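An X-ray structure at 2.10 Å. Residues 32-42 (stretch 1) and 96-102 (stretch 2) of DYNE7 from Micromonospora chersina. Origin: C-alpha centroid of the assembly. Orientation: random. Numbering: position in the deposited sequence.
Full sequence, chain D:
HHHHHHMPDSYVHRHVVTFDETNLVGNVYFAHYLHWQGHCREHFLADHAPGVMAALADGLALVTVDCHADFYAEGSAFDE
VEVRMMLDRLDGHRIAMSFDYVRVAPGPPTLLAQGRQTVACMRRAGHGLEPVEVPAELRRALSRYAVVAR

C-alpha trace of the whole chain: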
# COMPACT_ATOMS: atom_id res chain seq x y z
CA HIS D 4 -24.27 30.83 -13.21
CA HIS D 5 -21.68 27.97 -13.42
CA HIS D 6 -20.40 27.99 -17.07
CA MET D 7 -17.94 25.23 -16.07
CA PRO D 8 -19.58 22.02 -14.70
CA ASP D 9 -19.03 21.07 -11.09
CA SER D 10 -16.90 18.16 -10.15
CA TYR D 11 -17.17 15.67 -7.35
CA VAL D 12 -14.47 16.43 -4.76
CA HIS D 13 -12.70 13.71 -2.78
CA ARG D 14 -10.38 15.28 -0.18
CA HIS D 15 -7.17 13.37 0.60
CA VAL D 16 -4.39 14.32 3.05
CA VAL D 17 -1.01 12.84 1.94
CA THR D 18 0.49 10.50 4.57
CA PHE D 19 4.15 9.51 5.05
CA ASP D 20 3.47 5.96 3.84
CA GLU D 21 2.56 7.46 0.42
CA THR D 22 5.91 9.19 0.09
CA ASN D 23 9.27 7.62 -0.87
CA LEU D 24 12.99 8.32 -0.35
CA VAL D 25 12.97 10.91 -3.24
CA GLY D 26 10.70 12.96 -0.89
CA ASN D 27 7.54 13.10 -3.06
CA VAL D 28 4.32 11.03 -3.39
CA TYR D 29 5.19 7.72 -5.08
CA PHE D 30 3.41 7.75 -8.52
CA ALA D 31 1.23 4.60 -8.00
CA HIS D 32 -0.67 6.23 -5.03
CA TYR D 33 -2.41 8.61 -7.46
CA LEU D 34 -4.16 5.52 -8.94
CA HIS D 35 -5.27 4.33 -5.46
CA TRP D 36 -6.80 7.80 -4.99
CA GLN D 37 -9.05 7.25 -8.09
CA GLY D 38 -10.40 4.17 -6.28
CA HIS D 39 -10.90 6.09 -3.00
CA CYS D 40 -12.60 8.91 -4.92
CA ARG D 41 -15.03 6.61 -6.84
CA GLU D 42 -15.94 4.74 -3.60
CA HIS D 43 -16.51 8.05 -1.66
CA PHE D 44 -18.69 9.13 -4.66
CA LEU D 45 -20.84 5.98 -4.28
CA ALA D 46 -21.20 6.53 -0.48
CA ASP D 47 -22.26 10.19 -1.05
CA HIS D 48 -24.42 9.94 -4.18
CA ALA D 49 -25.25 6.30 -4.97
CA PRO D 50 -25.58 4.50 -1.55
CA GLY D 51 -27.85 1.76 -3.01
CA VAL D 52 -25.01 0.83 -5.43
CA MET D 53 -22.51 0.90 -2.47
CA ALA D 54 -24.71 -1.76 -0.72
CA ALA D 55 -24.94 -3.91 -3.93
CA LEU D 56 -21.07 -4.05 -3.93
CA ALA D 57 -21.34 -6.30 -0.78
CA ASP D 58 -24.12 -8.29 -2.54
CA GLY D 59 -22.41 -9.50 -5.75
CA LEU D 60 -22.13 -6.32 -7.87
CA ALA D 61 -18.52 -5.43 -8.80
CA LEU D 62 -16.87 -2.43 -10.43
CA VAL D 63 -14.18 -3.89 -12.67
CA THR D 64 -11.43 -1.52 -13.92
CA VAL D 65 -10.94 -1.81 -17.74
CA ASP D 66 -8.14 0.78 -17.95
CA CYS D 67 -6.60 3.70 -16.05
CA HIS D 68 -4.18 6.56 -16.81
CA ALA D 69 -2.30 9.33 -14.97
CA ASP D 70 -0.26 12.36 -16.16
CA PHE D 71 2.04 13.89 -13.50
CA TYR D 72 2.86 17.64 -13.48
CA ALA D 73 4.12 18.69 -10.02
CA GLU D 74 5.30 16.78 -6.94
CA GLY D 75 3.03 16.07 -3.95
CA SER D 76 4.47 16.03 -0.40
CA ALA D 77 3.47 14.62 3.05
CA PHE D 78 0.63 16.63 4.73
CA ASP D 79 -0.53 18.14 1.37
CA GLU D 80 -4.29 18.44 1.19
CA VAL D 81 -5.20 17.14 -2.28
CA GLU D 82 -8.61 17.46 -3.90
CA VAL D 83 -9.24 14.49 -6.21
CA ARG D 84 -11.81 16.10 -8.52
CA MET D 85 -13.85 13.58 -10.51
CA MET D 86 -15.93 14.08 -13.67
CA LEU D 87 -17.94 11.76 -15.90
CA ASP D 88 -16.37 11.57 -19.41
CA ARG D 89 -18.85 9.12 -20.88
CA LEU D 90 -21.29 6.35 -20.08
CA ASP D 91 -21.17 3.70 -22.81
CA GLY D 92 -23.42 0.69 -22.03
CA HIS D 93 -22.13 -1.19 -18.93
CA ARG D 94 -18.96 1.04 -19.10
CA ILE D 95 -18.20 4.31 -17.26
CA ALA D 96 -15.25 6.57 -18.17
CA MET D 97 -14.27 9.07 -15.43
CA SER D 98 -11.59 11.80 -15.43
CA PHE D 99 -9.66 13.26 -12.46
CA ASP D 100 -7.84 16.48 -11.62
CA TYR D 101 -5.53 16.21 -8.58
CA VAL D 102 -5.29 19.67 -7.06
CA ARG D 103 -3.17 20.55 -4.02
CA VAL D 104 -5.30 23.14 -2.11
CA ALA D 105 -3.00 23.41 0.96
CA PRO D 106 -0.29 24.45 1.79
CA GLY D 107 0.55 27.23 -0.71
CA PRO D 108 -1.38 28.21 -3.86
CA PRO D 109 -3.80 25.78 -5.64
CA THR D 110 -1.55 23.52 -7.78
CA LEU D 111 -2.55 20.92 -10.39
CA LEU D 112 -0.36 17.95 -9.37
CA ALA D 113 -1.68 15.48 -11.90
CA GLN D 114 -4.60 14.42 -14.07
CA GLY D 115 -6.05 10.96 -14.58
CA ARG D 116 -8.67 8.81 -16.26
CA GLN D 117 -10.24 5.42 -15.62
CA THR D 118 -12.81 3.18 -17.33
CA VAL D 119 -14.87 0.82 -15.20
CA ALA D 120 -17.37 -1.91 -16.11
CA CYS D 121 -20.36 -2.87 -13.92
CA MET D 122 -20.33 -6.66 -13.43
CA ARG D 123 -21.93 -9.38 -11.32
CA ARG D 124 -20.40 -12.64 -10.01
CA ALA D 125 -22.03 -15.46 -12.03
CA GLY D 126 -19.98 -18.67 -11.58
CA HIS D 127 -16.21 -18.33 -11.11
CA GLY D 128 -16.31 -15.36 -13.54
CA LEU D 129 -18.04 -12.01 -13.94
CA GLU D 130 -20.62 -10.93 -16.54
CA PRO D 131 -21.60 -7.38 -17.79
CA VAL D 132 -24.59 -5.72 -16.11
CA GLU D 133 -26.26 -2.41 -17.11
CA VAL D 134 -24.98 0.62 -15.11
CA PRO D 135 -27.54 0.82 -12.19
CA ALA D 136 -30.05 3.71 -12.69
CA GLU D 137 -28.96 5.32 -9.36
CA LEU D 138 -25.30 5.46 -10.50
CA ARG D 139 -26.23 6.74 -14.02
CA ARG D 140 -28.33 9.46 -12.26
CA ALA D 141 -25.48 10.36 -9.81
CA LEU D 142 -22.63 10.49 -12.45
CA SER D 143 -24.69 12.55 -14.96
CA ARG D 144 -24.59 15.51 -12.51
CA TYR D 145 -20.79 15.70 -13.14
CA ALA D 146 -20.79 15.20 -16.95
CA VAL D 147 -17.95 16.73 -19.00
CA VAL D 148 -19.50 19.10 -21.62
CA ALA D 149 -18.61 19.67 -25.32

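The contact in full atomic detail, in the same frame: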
# COMPACT_ATOMS: atom_id res chain seq x y z
N HIS D 32 0.37 5.73 -5.95
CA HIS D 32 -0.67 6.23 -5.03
C HIS D 32 -1.76 7.05 -5.66
O HIS D 32 -2.91 6.97 -5.23
CB HIS D 32 -0.06 6.91 -3.77
CG HIS D 32 0.84 5.96 -3.02
ND1 HIS D 32 0.36 4.79 -2.47
CD2 HIS D 32 2.17 6.03 -2.81
CE1 HIS D 32 1.40 4.19 -1.92
NE2 HIS D 32 2.51 4.89 -2.12
N TYR D 33 -1.43 7.81 -6.71
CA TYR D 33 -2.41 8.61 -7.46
C TYR D 33 -3.52 7.72 -8.06
O TYR D 33 -4.67 8.16 -8.17
CB TYR D 33 -1.71 9.41 -8.56
CG TYR D 33 -0.86 10.55 -8.04
CD1 TYR D 33 -1.31 11.87 -8.12
CD2 TYR D 33 0.42 10.33 -7.52
CE1 TYR D 33 -0.50 12.93 -7.73
CE2 TYR D 33 1.23 11.38 -7.10
CZ TYR D 33 0.77 12.68 -7.22
OH TYR D 33 1.57 13.71 -6.83
N LEU D 34 -3.17 6.50 -8.44
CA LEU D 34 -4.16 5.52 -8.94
C LEU D 34 -5.02 4.97 -7.84
O LEU D 34 -6.20 4.83 -8.07
CB LEU D 34 -3.49 4.38 -9.77
CG LEU D 34 -2.98 4.78 -11.18
CD1 LEU D 34 -4.02 5.57 -11.97
CD2 LEU D 34 -1.64 5.55 -11.10
N HIS D 35 -4.46 4.69 -6.63
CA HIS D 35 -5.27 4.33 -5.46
C HIS D 35 -6.32 5.38 -5.19
O HIS D 35 -7.46 5.03 -4.90
CB HIS D 35 -4.41 4.15 -4.18
CG HIS D 35 -3.59 2.92 -4.19
ND1 HIS D 35 -3.97 1.81 -3.51
CD2 HIS D 35 -2.38 2.70 -4.75
CE1 HIS D 35 -3.02 0.92 -3.70
NE2 HIS D 35 -2.05 1.42 -4.46
N TRP D 36 -5.93 6.67 -5.28
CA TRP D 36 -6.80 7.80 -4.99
C TRP D 36 -8.02 7.88 -5.91
O TRP D 36 -9.06 8.38 -5.48
CB TRP D 36 -6.03 9.11 -5.01
CG TRP D 36 -4.91 9.22 -4.02
CD1 TRP D 36 -4.66 8.41 -2.95
CD2 TRP D 36 -3.88 10.21 -4.03
NE1 TRP D 36 -3.52 8.81 -2.30
CE2 TRP D 36 -3.02 9.92 -2.94
CE3 TRP D 36 -3.60 11.32 -4.85
CZ2 TRP D 36 -1.91 10.70 -2.65
CZ3 TRP D 36 -2.46 12.08 -4.58
CH2 TRP D 36 -1.64 11.78 -3.49
N GLN D 37 -7.90 7.40 -7.16
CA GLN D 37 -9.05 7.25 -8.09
C GLN D 37 -10.08 6.29 -7.51
O GLN D 37 -11.27 6.57 -7.56
CB GLN D 37 -8.57 6.72 -9.45
CG GLN D 37 -7.76 7.74 -10.21
CD GLN D 37 -7.35 7.26 -11.58
OE1 GLN D 37 -7.67 6.17 -12.03
NE2 GLN D 37 -6.61 8.09 -12.29
N GLY D 38 -9.59 5.17 -6.97
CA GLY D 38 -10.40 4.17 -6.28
C GLY D 38 -11.10 4.78 -5.08
O GLY D 38 -12.31 4.65 -4.94
N HIS D 39 -10.34 5.45 -4.20
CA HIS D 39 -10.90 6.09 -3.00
C HIS D 39 -11.97 7.11 -3.39
O HIS D 39 -13.03 7.19 -2.75
CB HIS D 39 -9.82 6.84 -2.20
CG HIS D 39 -8.61 6.04 -1.81
ND1 HIS D 39 -8.59 4.66 -1.85
CD2 HIS D 39 -7.41 6.47 -1.39
CE1 HIS D 39 -7.41 4.30 -1.41
NE2 HIS D 39 -6.66 5.35 -1.14
N CYS D 40 -11.67 7.93 -4.39
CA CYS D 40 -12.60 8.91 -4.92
C CYS D 40 -13.90 8.26 -5.44
O CYS D 40 -14.98 8.70 -5.04
CB CYS D 40 -11.93 9.76 -6.00
SG CYS D 40 -13.02 11.04 -6.70
N ARG D 41 -13.82 7.23 -6.28
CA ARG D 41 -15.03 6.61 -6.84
C ARG D 41 -15.87 5.92 -5.77
O ARG D 41 -17.09 5.92 -5.88
CB ARG D 41 -14.77 5.69 -8.06
CG ARG D 41 -14.06 4.37 -7.74
CD ARG D 41 -13.91 3.43 -8.94
NE ARG D 41 -13.47 2.11 -8.47
CZ ARG D 41 -12.60 1.33 -9.09
NH1 ARG D 41 -12.07 1.69 -10.25
NH2 ARG D 41 -12.29 0.15 -8.57
N GLU D 42 -15.23 5.35 -4.73
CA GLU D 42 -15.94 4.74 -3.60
C GLU D 42 -16.64 5.80 -2.73
O GLU D 42 -17.76 5.56 -2.33
CB GLU D 42 -14.99 3.94 -2.73
CG GLU D 42 -14.51 2.64 -3.35
CD GLU D 42 -13.32 2.11 -2.58
OE1 GLU D 42 -12.37 1.63 -3.24
OE2 GLU D 42 -13.31 2.20 -1.33
N ALA D 96 -16.54 5.89 -18.11
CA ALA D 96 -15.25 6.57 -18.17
C ALA D 96 -15.33 7.83 -17.33
O ALA D 96 -16.24 8.64 -17.51
CB ALA D 96 -14.89 6.91 -19.62
N MET D 97 -14.42 7.95 -16.36
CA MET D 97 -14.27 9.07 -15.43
C MET D 97 -12.93 9.73 -15.66
O MET D 97 -11.99 9.04 -16.05
CB MET D 97 -14.29 8.57 -13.97
CG MET D 97 -15.65 8.11 -13.51
SD MET D 97 -15.49 6.99 -12.10
CE MET D 97 -14.93 5.46 -12.99
N SER D 98 -12.85 11.05 -15.42
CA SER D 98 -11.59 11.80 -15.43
C SER D 98 -11.37 12.50 -14.09
O SER D 98 -12.31 12.72 -13.33
CB SER D 98 -11.54 12.81 -16.58
OG SER D 98 -12.66 13.69 -16.53
N PHE D 99 -10.09 12.79 -13.78
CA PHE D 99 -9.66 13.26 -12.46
C PHE D 99 -8.65 14.37 -12.62
O PHE D 99 -7.74 14.25 -13.44
CB PHE D 99 -9.04 12.13 -11.62
CG PHE D 99 -9.89 10.89 -11.46
CD1 PHE D 99 -10.71 10.73 -10.34
CD2 PHE D 99 -9.85 9.87 -12.41
CE1 PHE D 99 -11.49 9.58 -10.20
CE2 PHE D 99 -10.65 8.73 -12.26
CZ PHE D 99 -11.46 8.60 -11.15
N ASP D 100 -8.86 15.48 -11.88
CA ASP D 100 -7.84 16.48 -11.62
C ASP D 100 -7.38 16.28 -10.18
O ASP D 100 -8.21 16.07 -9.30
CB ASP D 100 -8.41 17.90 -11.76
CG ASP D 100 -8.56 18.42 -13.19
OD1 ASP D 100 -8.16 17.71 -14.14
OD2 ASP D 100 -9.04 19.56 -13.34
N TYR D 101 -6.05 16.31 -9.95
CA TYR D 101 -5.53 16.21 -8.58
C TYR D 101 -4.95 17.56 -8.24
O TYR D 101 -3.91 17.94 -8.77
CB TYR D 101 -4.42 15.16 -8.47
CG TYR D 101 -4.79 13.76 -8.92
CD1 TYR D 101 -4.98 12.75 -7.99
CD2 TYR D 101 -4.83 13.43 -10.28
CE1 TYR D 101 -5.21 11.43 -8.40
CE2 TYR D 101 -5.08 12.13 -10.70
CZ TYR D 101 -5.24 11.13 -9.76
OH TYR D 101 -5.38 9.83 -10.15
N VAL D 102 -5.64 18.29 -7.37
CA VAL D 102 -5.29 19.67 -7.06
C VAL D 102 -4.85 19.78 -5.60
O VAL D 102 -5.65 19.50 -4.70
CB VAL D 102 -6.45 20.64 -7.42
CG1 VAL D 102 -6.06 22.10 -7.13
CG2 VAL D 102 -6.88 20.47 -8.89

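The most distinctive feature of this contact is a strand tyrosine whose hydroxyl reaches into the backbone of a helix. Tyr101 OH donates a hydrogen bond to the main-chain carbonyl of Tyr33, with 2.7 Å between Tyr101 OH and Tyr33 O, and accepts a second from the side-chain amide of Gln37, with 3.0 Å between Gln37 NE2 and Tyr101 OH. The bond that Gln37 N makes within the helix to Tyr33 O is weak, at 3.5 Å, and Gln37 N also makes a weak bond to Leu34 O, at 3.2 Å. The phenol supplies Tyr33 O with a much shorter hydrogen bond than the helix itself does. As both donor and acceptor, the tyrosine hydroxyl has its polarity satisfied in a buried setting.

The two elements cross steeply, with their N-to-C directions at 116° and their axes 10.3 Å apart at closest approach. Side chains must therefore bridge the gap, and no backbone-to-backbone hydrogen bond joins the two stretches. The strand alternates in the usual way: Met97, Phe99 and Tyr101 direct their CA-to-CB bonds toward the helix, whereas Ser98 points away and Asp100 makes no contact. Along the helix, Tyr33, Gln37 and Arg41 lie closest in register to Tyr101, Phe99 and Met97, respectively, so the same four-residue helical spacing matches the two-residue repeat of the strand.

Tyr101 has the largest area covered by the partner stretch. Besides its hydroxyl bonds, its ring receives the edge of the Tyr33 ring on one face, with centroids 5.3 Å apart and planes inclined at 69°; the closest carbons, Tyr33 CD1 and Tyr101 CD1, are 3.8 Å apart. Trp36 adds its own ring edge, bringing Trp36 CE3 to 3.7 Å from Tyr101 CD1. The aromatic carbons of Tyr33 and Trp36 thus pack against the ring carbons of Tyr101, while its oxygen is left for the two hydrogen bonds.

Gln37 combines two roles. Its chi1 is m and chi2 is t, so the chain extends across the Phe99 ring; Gln37 CG lies 3.7 Å from the centroid of that ring, only 13° off its normal, in a CH-pi contact. The amide beyond continues to Tyr101, and Gln37 NE2 is also hydrogen-bonded elsewhere in the structure. Cys40 meets the same phenylalanine at its edge, with Cys40 SG 4.1 Å from Phe99 CE1; its small, polarizable sulfur fits beside the ring without demanding a hydrogen bond.

Farther along, packing becomes looser. The aliphatic base of Arg41 faces the strand, with Arg41 CB 4.3 Å from Met97 SD, while the end of its side chain leads away and Arg41 NH1 is hydrogen-bonded elsewhere. In all, 394 Å² is buried between the stretches, summed over both sides, and Tyr101 and Phe99 have the two largest covered areas.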